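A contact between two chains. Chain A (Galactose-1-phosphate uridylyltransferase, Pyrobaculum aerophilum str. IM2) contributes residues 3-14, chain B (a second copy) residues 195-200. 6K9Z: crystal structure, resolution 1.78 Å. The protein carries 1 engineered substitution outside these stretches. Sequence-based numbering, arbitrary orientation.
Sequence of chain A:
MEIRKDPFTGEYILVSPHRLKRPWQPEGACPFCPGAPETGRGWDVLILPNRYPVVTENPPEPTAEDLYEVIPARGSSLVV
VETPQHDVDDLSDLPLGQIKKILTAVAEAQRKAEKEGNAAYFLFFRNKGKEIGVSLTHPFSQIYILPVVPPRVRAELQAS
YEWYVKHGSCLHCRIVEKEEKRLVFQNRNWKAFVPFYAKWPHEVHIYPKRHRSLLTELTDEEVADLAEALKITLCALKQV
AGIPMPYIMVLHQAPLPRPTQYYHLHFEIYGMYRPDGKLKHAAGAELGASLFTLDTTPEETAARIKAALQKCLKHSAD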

# COMPACT_ATOMS: atom_id res chain seq x y z
N ILE A 3 7.80 6.22 16.97
CA ILE A 3 7.33 6.43 15.57
C ILE A 3 8.53 6.92 14.76
O ILE A 3 9.02 8.02 15.04
N ARG A 4 9.02 6.08 13.83
CA ARG A 4 10.14 6.49 12.96
C ARG A 4 9.59 7.12 11.69
O ARG A 4 8.45 6.85 11.29
N LYS A 5 10.40 7.97 11.05
CA LYS A 5 9.97 8.65 9.81
C LYS A 5 10.93 8.30 8.68
O LYS A 5 12.14 8.33 8.86
N ASP A 6 10.34 7.91 7.56
CA ASP A 6 11.09 7.64 6.30
C ASP A 6 11.57 8.99 5.77
O ASP A 6 10.77 9.87 5.50
N PRO A 7 12.88 9.22 5.65
CA PRO A 7 13.35 10.55 5.26
C PRO A 7 13.22 10.81 3.75
O PRO A 7 13.41 11.93 3.34
N PHE A 8 12.81 9.80 2.97
CA PHE A 8 12.54 9.94 1.52
C PHE A 8 11.06 10.11 1.22
O PHE A 8 10.73 10.70 0.18
N THR A 9 10.16 9.62 2.07
CA THR A 9 8.72 9.69 1.77
C THR A 9 7.95 10.49 2.83
O THR A 9 6.84 10.87 2.54
N GLY A 10 8.49 10.69 4.01
CA GLY A 10 7.71 11.26 5.12
C GLY A 10 6.76 10.25 5.72
O GLY A 10 5.91 10.61 6.58
N GLU A 11 6.80 8.98 5.31
CA GLU A 11 5.89 8.03 5.95
C GLU A 11 6.36 7.75 7.37
O GLU A 11 7.56 7.76 7.64
N TYR A 12 5.41 7.38 8.22
CA TYR A 12 5.68 7.02 9.62
C TYR A 12 5.62 5.53 9.79
O TYR A 12 4.74 4.86 9.26
N ILE A 13 6.51 5.00 10.63
CA ILE A 13 6.46 3.59 11.05
C ILE A 13 6.27 3.57 12.57
O ILE A 13 7.13 4.10 13.31
N LEU A 14 5.24 2.84 13.01
CA LEU A 14 4.96 2.61 14.45
C LEU A 14 5.73 1.37 14.85
O LEU A 14 5.31 0.23 14.54
N PRO B 195 17.00 -0.74 6.48
CA PRO B 195 16.95 0.68 6.76
C PRO B 195 16.37 0.97 8.14
O PRO B 195 15.55 0.23 8.67
N PHE B 196 16.80 2.07 8.72
CA PHE B 196 16.27 2.53 10.01
C PHE B 196 14.74 2.67 9.89
O PHE B 196 14.05 2.46 10.88
N TYR B 197 14.31 3.14 8.72
CA TYR B 197 12.90 3.45 8.35
C TYR B 197 12.24 2.27 7.64
O TYR B 197 11.25 2.49 6.85
N ALA B 198 12.68 1.02 7.88
CA ALA B 198 11.98 -0.18 7.34
C ALA B 198 10.49 -0.11 7.72
O ALA B 198 10.18 0.21 8.85
N LYS B 199 9.62 -0.54 6.80
CA LYS B 199 8.15 -0.60 7.03
C LYS B 199 7.61 -2.03 6.92
O LYS B 199 6.50 -2.27 7.42
N TRP B 200 8.34 -2.94 6.28
CA TRP B 200 7.84 -4.32 6.07
C TRP B 200 8.60 -5.27 6.98
O TRP B 200 9.66 -4.89 7.51

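What does Tyr B197, the residue with the most surface covered, rest against? Its CA-to-CB bond points toward chain A, and chi1 near 44° (p) sets the ring among Asp A6, Pro A7 and Phe A8. Pro A7 lies over one face, Pro A7 CD 3.4 Å from Tyr B197 CD1, a CH-pi contact that suits the slightly polarised C-H bonds beside a proline nitrogen. Phe A8 (chi1 m) turns its edge to the tyrosine face in an offset arrangement, with planes at 73° and Phe A8 CE2 3.5 Å from Tyr B197 OH.

How does Lys B199 reach its acid? Its CA-to-CB bond runs sideways, but an m, t, t chain with chi4 near 30° brings the ammonium to Asp A6. The salt bridge is very short, 2.5 Å from Lys B199 NZ to Asp A6 OD2. Lys B199 NZ also donates to its own chain, 3.1 Å from Tyr B197 O. Asp A6 (chi1 t) is well braced for this role, because its other oxygen, OD1, accepts from the backbone nitrogens of Phe A8 and Thr A9. Glu A11 OE1 lies 3.0 Å from Lys B199 CE but 4.1 Å from Lys B199 NZ, too far for a second salt bridge.

What holds Phe B196? Arg A4 points toward chain B, and its extended m, t, t side chain lays the guanidinium flat on the phenylalanine ring, centres 4.0 Å apart and planes at 16°. The cation thus faces the pi cloud, while Arg A4 NH1 donates to Phe B196 O at 3.0 Å.

Where does Ile A13 fit? Pointing toward chain B with chi1 m and chi2 p, Ile A13 CG1 packs 3.7 Å from Lys B199 CG, adding an apolar contact along the lysine's aliphatic stem. Ile A13 CD1 sits 4.2 Å from Tyr B197 CB.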

# COMPACT_ATOMS: atom_id res chain seq x y z
CB ILE A 3 6.16 7.43 15.51
CG1 ILE A 3 4.94 6.91 16.28
CG2 ILE A 3 5.82 7.76 14.07
CD1 ILE A 3 3.75 7.85 16.24
CB ARG A 4 11.05 5.28 12.70
CG ARG A 4 11.55 4.58 13.95
CD ARG A 4 12.57 3.52 13.60
NE ARG A 4 13.04 2.87 14.77
CZ ARG A 4 14.05 2.02 14.81
NH1 ARG A 4 14.74 1.74 13.71
NH2 ARG A 4 14.40 1.46 15.95
CB LYS A 5 9.85 10.15 10.05
CG LYS A 5 9.33 10.93 8.88
CD LYS A 5 9.13 12.35 9.32
CE LYS A 5 8.93 13.29 8.17
NZ LYS A 5 8.54 14.61 8.70
CB ASP A 6 10.22 6.86 5.32
CG ASP A 6 10.92 6.50 4.03
OD1 ASP A 6 11.66 7.36 3.52
OD2 ASP A 6 10.72 5.34 3.58
CB PRO A 7 14.78 10.52 5.74
CG PRO A 7 15.20 9.07 5.52
CD PRO A 7 13.96 8.28 5.93
CB PHE A 8 13.19 8.78 0.75
CG PHE A 8 14.67 8.75 0.95
CD1 PHE A 8 15.50 9.74 0.41
CD2 PHE A 8 15.26 7.71 1.65
CE1 PHE A 8 16.87 9.70 0.58
CE2 PHE A 8 16.64 7.68 1.83
CZ PHE A 8 17.44 8.69 1.30
CB THR A 9 8.15 8.28 1.64
OG1 THR A 9 8.19 7.66 2.91
CG2 THR A 9 8.92 7.39 0.68
CB GLU A 11 5.81 6.75 5.12
CG GLU A 11 5.16 7.03 3.79
CD GLU A 11 5.40 5.93 2.76
OE1 GLU A 11 6.55 5.51 2.64
OE2 GLU A 11 4.45 5.58 2.06
CB TYR A 12 4.67 7.68 10.56
CG TYR A 12 4.75 9.18 10.52
CD1 TYR A 12 5.84 9.90 11.01
CD2 TYR A 12 3.73 9.87 9.92
CE1 TYR A 12 5.90 11.28 10.90
CE2 TYR A 12 3.74 11.25 9.86
CZ TYR A 12 4.84 11.94 10.32
OH TYR A 12 4.69 13.27 10.16
CB ILE A 13 7.72 2.82 10.61
CG1 ILE A 13 8.02 3.08 9.12
CG2 ILE A 13 7.57 1.33 10.89
CD1 ILE A 13 8.93 4.27 8.86
CB LEU A 14 3.44 2.51 14.70
CG LEU A 14 2.55 3.50 13.95
CD1 LEU A 14 1.06 3.23 14.20
CD2 LEU A 14 2.86 4.95 14.25
CB PRO B 195 16.06 1.26 5.67
CG PRO B 195 15.29 0.11 5.14
CD PRO B 195 16.08 -1.14 5.42
CB PHE B 196 16.91 3.87 10.37
CG PHE B 196 16.46 4.45 11.69
CD1 PHE B 196 17.03 4.04 12.88
CD2 PHE B 196 15.44 5.38 11.71
CE1 PHE B 196 16.59 4.58 14.10
CE2 PHE B 196 15.02 5.92 12.92
CZ PHE B 196 15.61 5.53 14.09
CB TYR B 197 12.86 4.72 7.50
CG TYR B 197 13.91 4.76 6.42
CD1 TYR B 197 15.20 5.17 6.72
CD2 TYR B 197 13.66 4.33 5.14
CE1 TYR B 197 16.21 5.20 5.76
CE2 TYR B 197 14.66 4.29 4.18
CZ TYR B 197 15.93 4.79 4.47
OH TYR B 197 16.93 4.70 3.55
CB ALA B 198 12.57 -1.47 7.89
CB LYS B 199 7.39 0.20 5.97
CG LYS B 199 7.91 1.60 5.70
CD LYS B 199 7.34 2.22 4.45
CE LYS B 199 8.14 3.42 4.01
NZ LYS B 199 9.56 3.30 4.40
CB TRP B 200 7.90 -4.67 4.59
CG TRP B 200 7.12 -3.70 3.76
CD1 TRP B 200 7.62 -2.70 2.98
CD2 TRP B 200 5.70 -3.57 3.73
NE1 TRP B 200 6.59 -1.93 2.51
CE2 TRP B 200 5.41 -2.49 2.89
CE3 TRP B 200 4.66 -4.27 4.33
CZ2 TRP B 200 4.10 -2.06 2.67
CZ3 TRP B 200 3.36 -3.87 4.09
CH2 TRP B 200 3.09 -2.77 3.28